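Local coordinates for aspartate aminotransferase (Rhodobacter sphaeroides, PDB 3NRA), which transfers the amino group of L-aspartate to 2-oxoglutarate with the help of pyridoxal 5'-phosphate, giving oxaloacetate and L-glutamate, at the interface of chains A and B. Residues are numbered along the deposited sequence; one frame, centred on the assembly and turned at random. Chains: chain A/B, aspartate aminotransferase.

The interface of chains A and B. Residues chain A 8, 11, 116, 145; chain B 120-121, 146, 278.
With CG trans to the backbone N in both A:Phe145 (chi1 -179°) and B:Leu278, an aromatic ring from the end of helix 138-145 and a branched side chain from helix 269-282 extend toward each other and meet roughly at right angles. The leucine applies both methyls to the ring: CD1 lies over one face, displaced toward the rim and 3.9 Å above the plane, while CD2 comes within 3.9 Å of A:Phe145 CZ. The rest of B:Leu278 is also used. Its CB packs 3.9 Å from A:Phe8 CE2, and its backbone side faces CD1 of A:Leu11, although that leucine is poorly ordered and its contribution is uncertain. A:Phe116 stands farther off, beyond the CD1 methyl. B:Leu278 thus works as an apolar knob that chain A surrounds from several directions.

A:Phe8, on the N-terminal helix 4-9, is inserted between B:Leu278 and the end of helix 110-120 of chain B. Its chi1 of -79° turns the ring away from its own carbonyl carbon. The rim at CE1 and CZ points at the carbonyl O of B:Ala120, with CZ 3.3 Å from that O. B:Ala121 CA instead sits well to one side of the ring plane, 3.5 Å from CZ and beyond the rim. An alanine here would likely open a gap between B:Leu278 CB and B:Ala121, strip the B:Ala120 carbonyl O of the ring packed against it and weaken the hold of the N-terminal segment on the neighbouring subunit.

Aminotransferases of this family work as dimers with active sites at the subunit boundary, so this apolar patch, repeated by the two-fold symmetry, probably contributes to dimer cohesion. At the margin of the patch, B:Ala120 CA lies over one face of the B:Phe146 ring, offset toward its rim. This ring stands steeply to that of A:Phe145, at about 75°, and B:Phe146 CE1 approaches A:Phe145 CZ to 4.1 Å.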
# COMPACT_ATOMS: atom_id res chain seq x y z
N PHE A 8 17.82 -6.59 2.37
CA PHE A 8 16.64 -7.12 3.07
C PHE A 8 16.94 -7.76 4.45
O PHE A 8 16.05 -7.87 5.29
CB PHE A 8 15.87 -8.09 2.17
CG PHE A 8 15.01 -7.41 1.17
CD1 PHE A 8 15.55 -6.92 -0.03
CD2 PHE A 8 13.66 -7.22 1.41
CE1 PHE A 8 14.75 -6.26 -0.95
CE2 PHE A 8 12.86 -6.57 0.50
CZ PHE A 8 13.40 -6.08 -0.68
N LEU A 11 16.01 -5.27 7.22
CA LEU A 11 14.58 -5.08 7.50
C LEU A 11 14.01 -6.04 8.59
O LEU A 11 12.84 -5.94 8.94
CB LEU A 11 13.75 -5.20 6.21
CG LEU A 11 14.02 -4.22 5.05
CD1 LEU A 11 12.95 -4.38 3.95
CD2 LEU A 11 14.08 -2.79 5.52
N PHE A 116 6.06 5.68 4.21
CA PHE A 116 6.86 5.04 3.12
C PHE A 116 7.07 5.99 1.93
O PHE A 116 8.20 6.18 1.44
CB PHE A 116 6.17 3.76 2.61
CG PHE A 116 6.96 3.04 1.54
CD1 PHE A 116 8.10 2.37 1.86
CD2 PHE A 116 6.61 3.15 0.19
CE1 PHE A 116 8.88 1.73 0.87
CE2 PHE A 116 7.38 2.54 -0.82
CZ PHE A 116 8.51 1.82 -0.48
N PHE A 145 16.46 1.42 3.75
CA PHE A 145 15.95 0.76 2.57
C PHE A 145 16.24 1.59 1.30
O PHE A 145 16.59 1.03 0.26
CB PHE A 145 14.46 0.50 2.67
CG PHE A 145 13.90 -0.20 1.46
CD1 PHE A 145 14.21 -1.52 1.22
CD2 PHE A 145 13.11 0.48 0.55
CE1 PHE A 145 13.71 -2.16 0.12
CE2 PHE A 145 12.62 -0.15 -0.55
CZ PHE A 145 12.93 -1.48 -0.77
N ALA B 120 10.52 -5.14 -5.82
CA ALA B 120 11.42 -4.61 -4.76
C ALA B 120 12.30 -5.70 -4.17
O ALA B 120 13.47 -5.47 -3.89
CB ALA B 120 10.62 -3.95 -3.66
N ALA B 121 11.71 -6.89 -4.00
CA ALA B 121 12.43 -8.06 -3.43
C ALA B 121 13.39 -8.77 -4.42
O ALA B 121 14.16 -9.65 -4.01
CB ALA B 121 11.44 -9.03 -2.88
N PHE B 146 13.53 1.08 -9.23
CA PHE B 146 14.56 0.39 -8.49
C PHE B 146 15.95 0.41 -9.21
O PHE B 146 16.87 -0.32 -8.84
CB PHE B 146 14.08 -1.01 -8.11
CG PHE B 146 13.00 -1.00 -7.04
CD1 PHE B 146 13.32 -0.70 -5.71
CD2 PHE B 146 11.69 -1.24 -7.35
CE1 PHE B 146 12.32 -0.64 -4.73
CE2 PHE B 146 10.70 -1.18 -6.38
CZ PHE B 146 11.02 -0.88 -5.07
N LEU B 278 9.42 -6.14 3.74
CA LEU B 278 9.18 -4.86 3.13
C LEU B 278 7.74 -4.35 3.37
O LEU B 278 7.55 -3.17 3.66
CB LEU B 278 9.51 -4.88 1.66
CG LEU B 278 9.29 -3.60 0.87
CD1 LEU B 278 9.93 -2.40 1.53
CD2 LEU B 278 9.84 -3.77 -0.53